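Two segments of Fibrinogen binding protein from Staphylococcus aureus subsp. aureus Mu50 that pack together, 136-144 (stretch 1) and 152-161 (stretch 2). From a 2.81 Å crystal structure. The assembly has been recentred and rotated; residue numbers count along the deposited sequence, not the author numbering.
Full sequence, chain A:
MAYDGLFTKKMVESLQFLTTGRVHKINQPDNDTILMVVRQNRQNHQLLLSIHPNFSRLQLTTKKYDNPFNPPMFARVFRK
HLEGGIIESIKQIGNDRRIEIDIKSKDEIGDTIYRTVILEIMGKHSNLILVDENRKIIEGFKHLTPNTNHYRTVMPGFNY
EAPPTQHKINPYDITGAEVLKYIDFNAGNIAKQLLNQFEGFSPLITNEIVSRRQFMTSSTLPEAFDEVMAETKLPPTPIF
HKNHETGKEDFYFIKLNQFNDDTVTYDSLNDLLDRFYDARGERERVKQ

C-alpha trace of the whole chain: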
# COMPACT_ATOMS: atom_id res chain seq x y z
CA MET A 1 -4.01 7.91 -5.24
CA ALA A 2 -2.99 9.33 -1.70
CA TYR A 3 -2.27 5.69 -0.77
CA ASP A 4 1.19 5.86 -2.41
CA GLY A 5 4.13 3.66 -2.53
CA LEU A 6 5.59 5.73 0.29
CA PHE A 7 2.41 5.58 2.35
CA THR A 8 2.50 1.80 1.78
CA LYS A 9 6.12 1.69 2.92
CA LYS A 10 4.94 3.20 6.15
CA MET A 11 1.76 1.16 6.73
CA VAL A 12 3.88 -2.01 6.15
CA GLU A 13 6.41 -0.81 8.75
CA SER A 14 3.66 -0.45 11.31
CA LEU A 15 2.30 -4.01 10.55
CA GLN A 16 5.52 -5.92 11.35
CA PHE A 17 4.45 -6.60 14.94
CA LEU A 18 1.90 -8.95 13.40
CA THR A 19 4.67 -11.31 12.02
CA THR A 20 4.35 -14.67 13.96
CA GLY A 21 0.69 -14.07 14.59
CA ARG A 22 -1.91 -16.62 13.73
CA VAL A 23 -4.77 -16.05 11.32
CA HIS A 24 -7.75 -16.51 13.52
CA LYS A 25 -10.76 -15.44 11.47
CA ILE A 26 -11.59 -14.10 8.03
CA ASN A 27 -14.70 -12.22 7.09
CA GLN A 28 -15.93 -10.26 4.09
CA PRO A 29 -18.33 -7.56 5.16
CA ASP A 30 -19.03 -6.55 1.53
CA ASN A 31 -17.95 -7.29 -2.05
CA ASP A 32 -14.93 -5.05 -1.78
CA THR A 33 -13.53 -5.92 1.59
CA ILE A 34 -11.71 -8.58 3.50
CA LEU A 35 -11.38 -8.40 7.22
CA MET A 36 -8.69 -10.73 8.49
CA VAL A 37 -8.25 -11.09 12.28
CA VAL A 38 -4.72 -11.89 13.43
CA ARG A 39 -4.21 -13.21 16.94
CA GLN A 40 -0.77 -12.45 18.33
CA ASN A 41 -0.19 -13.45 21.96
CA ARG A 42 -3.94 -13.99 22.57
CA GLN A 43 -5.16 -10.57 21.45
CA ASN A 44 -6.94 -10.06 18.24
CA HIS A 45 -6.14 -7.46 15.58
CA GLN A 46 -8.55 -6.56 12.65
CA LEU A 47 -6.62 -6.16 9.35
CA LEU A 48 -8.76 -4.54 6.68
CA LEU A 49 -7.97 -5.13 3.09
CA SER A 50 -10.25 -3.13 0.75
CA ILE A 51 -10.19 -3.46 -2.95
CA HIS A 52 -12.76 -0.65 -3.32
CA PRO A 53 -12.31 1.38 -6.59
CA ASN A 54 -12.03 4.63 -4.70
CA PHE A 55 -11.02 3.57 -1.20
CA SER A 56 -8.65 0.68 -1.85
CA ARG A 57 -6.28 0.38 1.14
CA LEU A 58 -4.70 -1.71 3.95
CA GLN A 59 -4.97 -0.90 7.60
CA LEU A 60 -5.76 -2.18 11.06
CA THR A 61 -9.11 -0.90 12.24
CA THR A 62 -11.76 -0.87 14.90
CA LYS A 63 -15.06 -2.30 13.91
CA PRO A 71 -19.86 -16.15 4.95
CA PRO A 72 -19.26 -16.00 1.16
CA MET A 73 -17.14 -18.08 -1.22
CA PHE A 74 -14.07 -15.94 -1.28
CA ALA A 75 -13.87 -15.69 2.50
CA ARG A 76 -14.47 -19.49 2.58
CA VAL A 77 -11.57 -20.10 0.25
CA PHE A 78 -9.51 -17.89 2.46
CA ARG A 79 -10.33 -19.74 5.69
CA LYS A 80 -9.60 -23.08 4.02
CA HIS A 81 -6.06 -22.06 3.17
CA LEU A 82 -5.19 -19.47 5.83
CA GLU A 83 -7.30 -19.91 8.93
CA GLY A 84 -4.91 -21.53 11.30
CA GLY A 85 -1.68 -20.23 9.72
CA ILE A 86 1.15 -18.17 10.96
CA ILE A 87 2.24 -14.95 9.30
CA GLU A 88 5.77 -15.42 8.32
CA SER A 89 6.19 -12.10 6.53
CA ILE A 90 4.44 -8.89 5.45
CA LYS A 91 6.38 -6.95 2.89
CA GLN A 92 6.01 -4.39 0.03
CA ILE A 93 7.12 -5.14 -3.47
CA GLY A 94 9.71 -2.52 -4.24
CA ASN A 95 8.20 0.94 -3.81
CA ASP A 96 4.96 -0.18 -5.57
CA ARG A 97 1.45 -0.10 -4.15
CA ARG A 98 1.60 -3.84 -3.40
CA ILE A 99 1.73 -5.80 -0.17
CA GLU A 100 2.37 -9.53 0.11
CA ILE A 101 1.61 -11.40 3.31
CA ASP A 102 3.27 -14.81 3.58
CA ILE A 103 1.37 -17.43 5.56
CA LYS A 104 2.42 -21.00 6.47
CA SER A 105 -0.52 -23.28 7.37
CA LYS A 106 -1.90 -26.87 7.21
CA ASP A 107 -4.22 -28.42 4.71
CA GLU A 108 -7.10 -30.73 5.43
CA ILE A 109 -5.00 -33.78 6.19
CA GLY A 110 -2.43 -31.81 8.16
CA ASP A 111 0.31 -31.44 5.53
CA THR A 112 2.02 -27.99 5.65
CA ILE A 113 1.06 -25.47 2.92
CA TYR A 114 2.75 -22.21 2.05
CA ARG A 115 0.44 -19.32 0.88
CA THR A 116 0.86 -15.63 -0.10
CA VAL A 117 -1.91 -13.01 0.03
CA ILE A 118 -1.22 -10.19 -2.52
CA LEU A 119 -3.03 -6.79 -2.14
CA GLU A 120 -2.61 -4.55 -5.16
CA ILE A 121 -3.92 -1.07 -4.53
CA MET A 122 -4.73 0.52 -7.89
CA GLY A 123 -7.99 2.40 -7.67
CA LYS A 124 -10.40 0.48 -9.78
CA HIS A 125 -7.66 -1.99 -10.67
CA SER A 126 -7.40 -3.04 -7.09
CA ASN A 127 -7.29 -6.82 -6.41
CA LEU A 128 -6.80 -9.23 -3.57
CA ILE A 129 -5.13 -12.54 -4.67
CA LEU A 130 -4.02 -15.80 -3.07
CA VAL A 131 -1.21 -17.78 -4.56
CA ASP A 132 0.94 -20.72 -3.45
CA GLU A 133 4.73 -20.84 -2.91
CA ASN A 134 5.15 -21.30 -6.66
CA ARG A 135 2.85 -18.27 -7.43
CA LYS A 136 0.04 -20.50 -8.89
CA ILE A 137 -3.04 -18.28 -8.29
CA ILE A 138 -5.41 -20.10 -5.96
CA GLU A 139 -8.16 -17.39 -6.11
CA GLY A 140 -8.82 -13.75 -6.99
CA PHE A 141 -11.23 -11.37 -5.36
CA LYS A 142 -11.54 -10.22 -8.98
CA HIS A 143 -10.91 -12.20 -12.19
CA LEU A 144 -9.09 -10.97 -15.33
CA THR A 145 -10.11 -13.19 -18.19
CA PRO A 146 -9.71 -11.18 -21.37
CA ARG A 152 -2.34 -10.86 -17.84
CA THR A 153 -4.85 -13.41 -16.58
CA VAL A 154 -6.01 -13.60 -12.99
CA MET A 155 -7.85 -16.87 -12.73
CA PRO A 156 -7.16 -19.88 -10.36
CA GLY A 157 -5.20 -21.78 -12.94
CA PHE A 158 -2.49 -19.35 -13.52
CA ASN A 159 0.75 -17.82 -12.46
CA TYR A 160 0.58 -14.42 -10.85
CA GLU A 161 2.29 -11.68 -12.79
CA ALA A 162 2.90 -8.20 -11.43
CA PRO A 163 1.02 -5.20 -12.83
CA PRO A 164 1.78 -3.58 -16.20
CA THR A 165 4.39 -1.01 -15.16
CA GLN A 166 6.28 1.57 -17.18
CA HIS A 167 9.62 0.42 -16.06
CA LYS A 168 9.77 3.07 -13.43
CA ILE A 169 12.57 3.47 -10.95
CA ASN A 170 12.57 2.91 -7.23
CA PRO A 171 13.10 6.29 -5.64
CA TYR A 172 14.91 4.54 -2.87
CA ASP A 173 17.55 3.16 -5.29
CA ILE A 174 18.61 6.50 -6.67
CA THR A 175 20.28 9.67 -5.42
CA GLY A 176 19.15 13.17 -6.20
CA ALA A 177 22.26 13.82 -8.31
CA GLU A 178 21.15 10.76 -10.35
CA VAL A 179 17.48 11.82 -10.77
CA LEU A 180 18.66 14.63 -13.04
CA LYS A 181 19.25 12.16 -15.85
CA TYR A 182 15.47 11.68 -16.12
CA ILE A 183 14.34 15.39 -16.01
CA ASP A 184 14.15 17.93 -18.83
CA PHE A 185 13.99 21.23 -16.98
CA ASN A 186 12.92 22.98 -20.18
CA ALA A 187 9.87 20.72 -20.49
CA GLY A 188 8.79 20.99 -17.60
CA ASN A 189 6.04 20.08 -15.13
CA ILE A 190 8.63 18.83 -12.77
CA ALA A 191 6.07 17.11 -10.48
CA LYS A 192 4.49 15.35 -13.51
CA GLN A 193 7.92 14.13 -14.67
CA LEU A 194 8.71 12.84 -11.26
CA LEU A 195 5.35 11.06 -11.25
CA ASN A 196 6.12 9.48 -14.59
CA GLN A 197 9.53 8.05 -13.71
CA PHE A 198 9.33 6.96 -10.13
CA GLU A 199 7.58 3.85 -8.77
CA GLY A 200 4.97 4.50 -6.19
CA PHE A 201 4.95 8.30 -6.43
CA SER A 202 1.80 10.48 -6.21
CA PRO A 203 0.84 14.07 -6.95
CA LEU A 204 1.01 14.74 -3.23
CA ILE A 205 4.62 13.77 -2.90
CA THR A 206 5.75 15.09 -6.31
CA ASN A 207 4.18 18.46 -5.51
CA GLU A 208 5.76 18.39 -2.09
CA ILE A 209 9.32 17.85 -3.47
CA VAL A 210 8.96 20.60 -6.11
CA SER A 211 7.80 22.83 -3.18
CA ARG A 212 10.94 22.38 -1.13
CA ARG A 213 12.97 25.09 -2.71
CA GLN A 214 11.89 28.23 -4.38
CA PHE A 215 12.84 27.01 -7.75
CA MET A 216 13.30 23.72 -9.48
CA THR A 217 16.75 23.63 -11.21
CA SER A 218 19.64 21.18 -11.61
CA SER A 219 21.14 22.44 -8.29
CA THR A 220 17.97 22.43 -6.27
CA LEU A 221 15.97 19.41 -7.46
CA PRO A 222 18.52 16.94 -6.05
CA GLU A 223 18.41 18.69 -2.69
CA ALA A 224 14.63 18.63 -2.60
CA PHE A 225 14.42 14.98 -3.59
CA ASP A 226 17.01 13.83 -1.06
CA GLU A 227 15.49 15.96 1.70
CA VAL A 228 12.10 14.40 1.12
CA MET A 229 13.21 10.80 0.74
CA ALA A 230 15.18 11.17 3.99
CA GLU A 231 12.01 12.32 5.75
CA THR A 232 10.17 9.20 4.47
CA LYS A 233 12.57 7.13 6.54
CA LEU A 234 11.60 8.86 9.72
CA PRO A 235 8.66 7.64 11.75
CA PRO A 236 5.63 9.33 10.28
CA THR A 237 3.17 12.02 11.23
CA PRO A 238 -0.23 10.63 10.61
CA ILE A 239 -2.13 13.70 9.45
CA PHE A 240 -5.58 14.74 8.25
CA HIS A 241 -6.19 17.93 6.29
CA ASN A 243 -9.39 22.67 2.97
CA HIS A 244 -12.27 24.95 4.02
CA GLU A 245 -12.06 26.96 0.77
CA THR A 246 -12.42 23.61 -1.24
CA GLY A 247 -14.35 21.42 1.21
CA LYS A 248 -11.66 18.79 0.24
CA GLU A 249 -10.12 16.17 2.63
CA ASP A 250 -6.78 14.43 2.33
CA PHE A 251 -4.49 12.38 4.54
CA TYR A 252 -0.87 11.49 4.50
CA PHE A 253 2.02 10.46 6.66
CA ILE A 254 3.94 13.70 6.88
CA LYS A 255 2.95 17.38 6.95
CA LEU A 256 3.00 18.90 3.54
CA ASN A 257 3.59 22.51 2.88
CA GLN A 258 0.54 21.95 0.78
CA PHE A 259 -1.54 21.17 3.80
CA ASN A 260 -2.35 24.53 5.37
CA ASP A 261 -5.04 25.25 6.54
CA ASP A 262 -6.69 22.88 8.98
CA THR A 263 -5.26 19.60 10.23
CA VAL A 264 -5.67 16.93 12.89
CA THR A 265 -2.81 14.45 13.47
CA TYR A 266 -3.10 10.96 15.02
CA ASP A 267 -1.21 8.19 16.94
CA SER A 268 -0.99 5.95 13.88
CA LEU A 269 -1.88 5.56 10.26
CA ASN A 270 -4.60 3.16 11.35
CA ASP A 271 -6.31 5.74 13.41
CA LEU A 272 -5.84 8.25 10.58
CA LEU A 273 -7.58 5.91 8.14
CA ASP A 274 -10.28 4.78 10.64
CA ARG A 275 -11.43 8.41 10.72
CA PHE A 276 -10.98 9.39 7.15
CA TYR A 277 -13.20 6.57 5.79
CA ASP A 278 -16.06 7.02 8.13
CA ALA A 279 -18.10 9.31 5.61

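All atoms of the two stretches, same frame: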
# COMPACT_ATOMS: atom_id res chain seq x y z
N LYS A 136 1.24 -20.01 -8.17
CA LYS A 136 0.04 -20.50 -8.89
C LYS A 136 -1.07 -19.73 -8.16
O LYS A 136 -1.09 -19.68 -6.93
CB LYS A 136 -0.12 -22.03 -8.74
CG LYS A 136 -0.82 -22.90 -9.93
CD LYS A 136 -1.29 -24.41 -9.45
CE LYS A 136 -1.94 -25.36 -10.58
NZ LYS A 136 -3.20 -26.26 -10.30
N ILE A 137 -1.95 -19.06 -8.91
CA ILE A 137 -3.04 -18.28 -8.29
C ILE A 137 -4.04 -19.27 -7.75
O ILE A 137 -4.55 -20.03 -8.52
CB ILE A 137 -3.86 -17.46 -9.31
CG1 ILE A 137 -3.04 -16.31 -9.90
CG2 ILE A 137 -5.18 -16.95 -8.63
CD1 ILE A 137 -3.74 -15.78 -11.14
N ILE A 138 -4.34 -19.26 -6.47
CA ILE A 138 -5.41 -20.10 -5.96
C ILE A 138 -6.75 -19.43 -6.23
O ILE A 138 -7.65 -20.05 -6.76
CB ILE A 138 -5.22 -20.40 -4.45
CG1 ILE A 138 -3.99 -21.31 -4.29
CG2 ILE A 138 -6.52 -20.96 -3.82
CD1 ILE A 138 -3.31 -21.15 -3.07
N GLU A 139 -6.88 -18.15 -5.87
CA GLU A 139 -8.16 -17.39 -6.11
C GLU A 139 -7.88 -15.90 -6.15
O GLU A 139 -6.85 -15.43 -5.66
CB GLU A 139 -9.25 -17.74 -5.06
CG GLU A 139 -10.72 -17.38 -5.33
CD GLU A 139 -11.21 -17.53 -6.76
OE1 GLU A 139 -10.63 -16.93 -7.69
OE2 GLU A 139 -12.25 -18.20 -6.97
N GLY A 140 -8.82 -15.21 -6.81
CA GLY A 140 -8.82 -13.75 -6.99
C GLY A 140 -10.13 -13.09 -6.57
O GLY A 140 -11.22 -13.46 -7.04
N PHE A 141 -10.03 -12.09 -5.70
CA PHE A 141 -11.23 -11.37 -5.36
C PHE A 141 -11.84 -10.83 -6.64
O PHE A 141 -13.00 -10.69 -6.71
CB PHE A 141 -10.94 -10.26 -4.39
CG PHE A 141 -12.09 -9.94 -3.41
CD1 PHE A 141 -13.35 -10.42 -3.60
CD2 PHE A 141 -11.86 -9.13 -2.31
CE1 PHE A 141 -14.31 -10.12 -2.68
CE2 PHE A 141 -12.83 -8.84 -1.40
CZ PHE A 141 -14.04 -9.30 -1.57
N LYS A 142 -11.04 -10.55 -7.66
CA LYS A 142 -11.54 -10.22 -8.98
C LYS A 142 -10.78 -11.00 -10.05
O LYS A 142 -9.55 -11.09 -10.00
CB LYS A 142 -11.36 -8.72 -9.26
CG LYS A 142 -12.61 -7.83 -9.37
CD LYS A 142 -12.31 -6.32 -8.98
CE LYS A 142 -11.39 -5.56 -10.00
NZ LYS A 142 -10.99 -4.18 -9.54
N HIS A 143 -11.50 -11.48 -11.06
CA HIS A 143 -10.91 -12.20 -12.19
C HIS A 143 -10.62 -11.34 -13.44
O HIS A 143 -11.49 -10.62 -13.89
CB HIS A 143 -11.83 -13.36 -12.62
CG HIS A 143 -11.85 -14.50 -11.66
ND1 HIS A 143 -12.44 -15.71 -11.95
CD2 HIS A 143 -11.32 -14.63 -10.41
CE1 HIS A 143 -12.32 -16.51 -10.90
NE2 HIS A 143 -11.64 -15.88 -9.96
N LEU A 144 -9.42 -11.48 -14.01
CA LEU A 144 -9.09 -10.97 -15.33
C LEU A 144 -9.03 -12.10 -16.32
O LEU A 144 -8.10 -12.90 -16.29
CB LEU A 144 -7.73 -10.29 -15.33
CG LEU A 144 -7.59 -8.96 -14.62
CD1 LEU A 144 -8.46 -8.92 -13.38
CD2 LEU A 144 -6.11 -8.74 -14.33
N ARG A 152 -2.22 -10.34 -19.19
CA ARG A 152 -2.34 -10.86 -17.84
C ARG A 152 -3.66 -11.55 -17.57
O ARG A 152 -4.69 -11.04 -17.96
CB ARG A 152 -2.18 -9.71 -16.87
CG ARG A 152 -2.03 -10.12 -15.46
CD ARG A 152 -1.35 -9.05 -14.69
NE ARG A 152 -2.29 -8.32 -13.87
CZ ARG A 152 -2.16 -8.23 -12.56
NH1 ARG A 152 -1.15 -8.82 -11.97
NH2 ARG A 152 -3.04 -7.56 -11.87
N THR A 153 -3.64 -12.69 -16.90
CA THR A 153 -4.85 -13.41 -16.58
C THR A 153 -4.82 -13.64 -15.09
O THR A 153 -3.79 -13.96 -14.53
CB THR A 153 -4.92 -14.78 -17.28
OG1 THR A 153 -4.79 -14.61 -18.69
CG2 THR A 153 -6.23 -15.41 -17.04
N VAL A 154 -5.95 -13.46 -14.44
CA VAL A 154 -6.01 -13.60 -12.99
C VAL A 154 -7.19 -14.50 -12.75
O VAL A 154 -8.29 -14.05 -12.42
CB VAL A 154 -6.02 -12.24 -12.24
CG1 VAL A 154 -6.32 -12.45 -10.71
CG2 VAL A 154 -4.66 -11.51 -12.48
N MET A 155 -6.93 -15.78 -13.04
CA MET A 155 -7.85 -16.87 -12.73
C MET A 155 -7.05 -17.96 -11.97
O MET A 155 -5.79 -17.96 -12.06
CB MET A 155 -8.52 -17.38 -14.01
CG MET A 155 -9.17 -16.28 -14.86
SD MET A 155 -10.28 -16.91 -16.13
CE MET A 155 -11.82 -16.67 -15.23
N PRO A 156 -7.75 -18.83 -11.20
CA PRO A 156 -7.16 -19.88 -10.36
C PRO A 156 -6.24 -20.90 -11.07
O PRO A 156 -5.40 -21.59 -10.44
CB PRO A 156 -8.40 -20.60 -9.79
CG PRO A 156 -9.39 -19.60 -9.74
CD PRO A 156 -9.21 -18.87 -11.07
N GLY A 157 -6.33 -21.05 -12.36
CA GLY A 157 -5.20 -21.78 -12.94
C GLY A 157 -3.75 -21.24 -12.78
O GLY A 157 -2.81 -22.00 -12.74
N PHE A 158 -3.58 -19.94 -12.75
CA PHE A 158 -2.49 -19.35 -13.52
C PHE A 158 -1.46 -18.80 -12.65
O PHE A 158 -1.70 -18.59 -11.47
CB PHE A 158 -3.07 -18.21 -14.33
CG PHE A 158 -3.96 -18.66 -15.38
CD1 PHE A 158 -3.56 -18.63 -16.71
CD2 PHE A 158 -5.22 -19.17 -15.07
CE1 PHE A 158 -4.41 -19.11 -17.74
CE2 PHE A 158 -6.07 -19.64 -16.09
CZ PHE A 158 -5.65 -19.61 -17.41
N ASN A 159 -0.32 -18.46 -13.24
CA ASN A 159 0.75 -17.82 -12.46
C ASN A 159 0.56 -16.36 -12.28
O ASN A 159 0.41 -15.67 -13.25
CB ASN A 159 2.10 -18.03 -13.13
CG ASN A 159 2.48 -19.50 -13.23
OD1 ASN A 159 2.19 -20.31 -12.31
ND2 ASN A 159 3.11 -19.86 -14.34
N TYR A 160 0.60 -15.87 -11.06
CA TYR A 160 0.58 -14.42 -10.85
C TYR A 160 1.76 -13.73 -11.48
O TYR A 160 2.91 -14.06 -11.22
CB TYR A 160 0.63 -14.07 -9.39
CG TYR A 160 0.72 -12.58 -9.05
CD1 TYR A 160 -0.40 -11.86 -8.67
CD2 TYR A 160 1.93 -11.93 -8.99
CE1 TYR A 160 -0.34 -10.55 -8.30
CE2 TYR A 160 2.01 -10.59 -8.61
CZ TYR A 160 0.87 -9.90 -8.27
OH TYR A 160 0.93 -8.60 -7.86
N GLU A 161 1.40 -12.66 -12.20
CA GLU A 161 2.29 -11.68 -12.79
C GLU A 161 1.99 -10.28 -12.30
O GLU A 161 0.86 -9.86 -12.26
CB GLU A 161 2.06 -11.63 -14.28
CG GLU A 161 2.24 -12.92 -14.95
CD GLU A 161 3.41 -12.90 -15.84
OE1 GLU A 161 3.22 -12.52 -17.01
OE2 GLU A 161 4.51 -13.23 -15.39

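Backbone hydrogen bonds join the two segments at both ends of stretch 1. Near its start, Ile137 N donates to Phe158 O at 2.6 Å, with a nearly straight angle of 161° at the hydrogen. Near its end, Leu144 and Val154 form a reciprocal pair. Val154 N donates to Leu144 O at 2.9 Å and 166°. The return bond, Leu144 N to Val154 O, is longer at 3.2 Å and more bent at 141°.

Some carbonyl oxygens also receive CA-H...O contacts. Leu144 O lies 3.3 Å from Thr153 CA, and Val154 O lies 3.2 Å from His143 CA. Ile137 O receives no hydrogen bond from stretch 2. Ile137 O has a CA-H...O contact with Pro156 CA at 3.2 Å. Ile137 O also sits 2.6 Å from Pro156 O; both are acceptors, so this close approach is not a hydrogen bond.

Within stretch 2, Phe158 N donates to Met155 O at 3.0 Å. This bond closes a turn through Pro156 and Gly157.

Glu139 OE1 accepts two hydrogen bonds within stretch 1. Gly140 N donates to Glu139 OE1 at 2.6 Å, and His143 NE2 to Glu139 OE1 at 2.7 Å, both close to straight. The His143 ring is thereby tied to Glu139. His143 ND1 lies 3.5 Å from Met155 CE. Glu139 OE1 also approaches Pro156 CG at 3.6 Å. Lys142 NZ, Arg152 NH2 and Tyr160 OH are hydrogen-bonded elsewhere in the structure.

Four apolar side-chain pairs also lie across the contact. Ile137 is buried and points toward stretch 2. Ile137 CD1 lies 4.2 Å from Val154 CG1 and 4.1 Å from Phe158 CB, while Ile137 CG1 lies 4.3 Å from Tyr160 CB. Ile137 CD1 also comes within 3.1 Å of Met155 O. Val154 also packs against Leu144, where Leu144 CD2 is 3.6 Å from Val154 CG2.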